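Local coordinates for protein HpuA (Kingella denitrificans ATCC 33394, PDB 5EC6) that probably serves as an outer-membrane lipoprotein receptor that binds haemoglobin, helping the bacterium to acquire iron, at residues A[211-216]-A[316-321]. Residues are numbered along the deposited sequence; the frame is centred on the assembly and turned at random.
Sequences FLTVNF and TSHLVS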
loop_
_atom_site.group_PDB
_atom_site.type_symbol
_atom_site.label_atom_id
_atom_site.label_comp_id
_atom_site.label_asym_id
_atom_site.label_seq_id
_atom_site.Cartn_x
_atom_site.Cartn_y
_atom_site.Cartn_z
ATOM N N PHE A 211 -6.202 12.130 0.786
ATOM C CA PHE A 211 -6.244 11.849 2.218
ATOM C C PHE A 211 -7.487 11.022 2.576
ATOM O O PHE A 211 -8.581 11.256 2.065
ATOM C CB PHE A 211 -6.249 13.154 3.024
ATOM C CG PHE A 211 -5.061 14.044 2.660
ATOM C CD1 PHE A 211 -3.848 13.794 3.209
ATOM C CD2 PHE A 211 -5.180 15.004 1.677
ATOM C CE1 PHE A 211 -2.735 14.551 2.878
ATOM C CE2 PHE A 211 -4.079 15.761 1.311
ATOM C CZ PHE A 211 -2.865 15.529 1.925
ATOM N N LEU A 212 -7.245 10.036 3.427
ATOM C CA LEU A 212 -8.328 9.237 4.007
ATOM C C LEU A 212 -8.265 9.385 5.523
ATOM O O LEU A 212 -7.194 9.296 6.123
ATOM C CB LEU A 212 -8.182 7.756 3.642
ATOM C CG LEU A 212 -8.103 7.418 2.154
ATOM C CD1 LEU A 212 -7.858 5.933 1.965
ATOM C CD2 LEU A 212 -9.299 7.912 1.381
ATOM N N THR A 213 -9.429 9.589 6.145
ATOM C CA THR A 213 -9.526 9.677 7.588
ATOM C C THR A 213 -10.427 8.583 8.138
ATOM O O THR A 213 -11.544 8.327 7.624
ATOM C CB THR A 213 -10.000 11.073 7.996
ATOM O OG1 THR A 213 -8.926 11.974 7.767
ATOM C CG2 THR A 213 -10.411 11.179 9.432
ATOM N N VAL A 214 -9.921 7.976 9.217
ATOM C CA VAL A 214 -10.636 6.972 9.968
ATOM C C VAL A 214 -11.116 7.613 11.253
ATOM O O VAL A 214 -10.318 8.195 12.017
ATOM C CB VAL A 214 -9.764 5.742 10.280
ATOM C CG1 VAL A 214 -10.562 4.782 11.152
ATOM C CG2 VAL A 214 -9.306 5.035 9.023
ATOM N N ASN A 215 -12.425 7.504 11.509
ATOM C CA ASN A 215 -13.005 7.860 12.801
ATOM C C ASN A 215 -13.296 6.557 13.549
ATOM O O ASN A 215 -14.160 5.802 13.145
ATOM C CB ASN A 215 -14.263 8.675 12.628
ATOM C CG ASN A 215 -14.773 9.201 13.937
ATOM O OD1 ASN A 215 -14.796 8.466 14.929
ATOM N ND2 ASN A 215 -15.166 10.468 13.965
ATOM N N PHE A 216 -12.491 6.279 14.564
ATOM C CA PHE A 216 -12.598 5.069 15.352
ATOM C C PHE A 216 -13.777 5.166 16.335
ATOM O O PHE A 216 -14.217 4.134 16.828
ATOM C CB PHE A 216 -11.308 4.813 16.126
ATOM C CG PHE A 216 -10.121 4.468 15.234
ATOM C CD1 PHE A 216 -9.916 3.185 14.804
ATOM C CD2 PHE A 216 -9.264 5.462 14.794
ATOM C CE1 PHE A 216 -8.801 2.849 14.014
ATOM C CE2 PHE A 216 -8.184 5.135 13.961
ATOM C CZ PHE A 216 -7.979 3.838 13.559
ATOM N N THR A 316 -15.773 12.387 9.606
ATOM C CA THR A 316 -14.520 11.973 8.963
ATOM C C THR A 316 -13.758 13.143 8.366
ATOM O O THR A 316 -12.913 12.939 7.492
ATOM C CB THR A 316 -14.723 10.902 7.911
ATOM O OG1 THR A 316 -15.781 11.271 7.018
ATOM C CG2 THR A 316 -15.083 9.573 8.622
ATOM N N SER A 317 -14.020 14.351 8.858
ATOM C CA SER A 317 -13.166 15.478 8.458
ATOM C C SER A 317 -11.714 15.202 8.826
ATOM O O SER A 317 -11.422 14.592 9.858
ATOM C CB SER A 317 -13.621 16.798 9.064
ATOM O OG SER A 317 -13.486 16.840 10.469
ATOM N N HIS A 318 -10.811 15.673 7.989
ATOM C CA HIS A 318 -9.419 15.404 8.165
ATOM C C HIS A 318 -8.815 16.165 9.347
ATOM O O HIS A 318 -9.241 17.295 9.692
ATOM C CB HIS A 318 -8.630 15.730 6.920
ATOM C CG HIS A 318 -9.090 14.987 5.707
ATOM N ND1 HIS A 318 -9.197 13.610 5.678
ATOM C CD2 HIS A 318 -9.416 15.429 4.476
ATOM C CE1 HIS A 318 -9.544 13.237 4.464
ATOM N NE2 HIS A 318 -9.722 14.338 3.727
ATOM N N LEU A 319 -7.832 15.526 9.981
ATOM C CA LEU A 319 -6.943 16.239 10.895
ATOM C C LEU A 319 -5.974 17.090 10.091
ATOM O O LEU A 319 -5.423 16.608 9.088
ATOM C CB LEU A 319 -6.194 15.229 11.784
ATOM C CG LEU A 319 -7.075 14.292 12.581
ATOM C CD1 LEU A 319 -6.280 13.312 13.428
ATOM C CD2 LEU A 319 -8.020 15.102 13.464
ATOM N N VAL A 320 -5.729 18.320 10.541
ATOM C CA VAL A 320 -4.999 19.313 9.726
ATOM C C VAL A 320 -3.933 20.093 10.547
ATOM O O VAL A 320 -3.677 21.259 10.254
ATOM C CB VAL A 320 -5.961 20.328 9.058
ATOM C CG1 VAL A 320 -6.839 19.672 7.992
ATOM C CG2 VAL A 320 -6.837 21.020 10.100
ATOM N N SER A 321 -3.336 19.472 11.546
ATOM C CA SER A 321 -2.213 20.140 12.263
ATOM C C SER A 321 -1.064 20.464 11.317
ATOM O O SER A 321 -0.836 19.773 10.329
ATOM C CB SER A 321 -1.700 19.275 13.397
ATOM O OG SER A 321 -2.734 19.085 14.335
#
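His318 reaches from the C-terminal tail to strand 208-215 and meets Thr213 and Phe211 with two different parts of its imidazole. Its ND1 faces Thr213 OG1 at 2.7 Å in a short hydrogen bond, with the hydroxyl lying in the ring plane at the edge; either atom could be the donor. Phe211 CB sits over one face of the His318 ring, 3.8 Å from the centroid and 20° off the normal, a CH-pi contact displaced toward the rim, nearest CE1. His318 CE1 also approaches Phe211 O at 3.3 Å. The phenyl of Phe211 leads away, so the methylene and backbone do the touching. In Thr213, OG1 lies anti to the carbonyl carbon (chi1 -72°), facing the imidazole, while CG2 packs on the tail backbone, 3.6 Å from Ser317 O. Farther along the strand Thr316 CG2 meets Asn215 CB loosely at 4.2 Å. The ND2 end of the Asn215 amide hydrogen-bonds Ser313 O and Asp315 O, just before the tail segment, while OD1 accepts from Thr218 N. Residues 316-319 run across residues 211-215 at 114°, and no backbone hydrogen bond joins the two segments. Thr176, on the adjoining strand 174-185, joins the network through its hydroxyl, bonded to both Thr213 OG1 and Leu319 N, and Lys174 NZ holds Ser317 O. The buried Thr213 hydroxyl is thus gripped by an imidazole and a second hydroxyl, fixing the rotation of its side chain, while edge bond and face contact together restrain the His318 ring; between the two segments the hydrogen bonding is side chain to side chain, not backbone pairing.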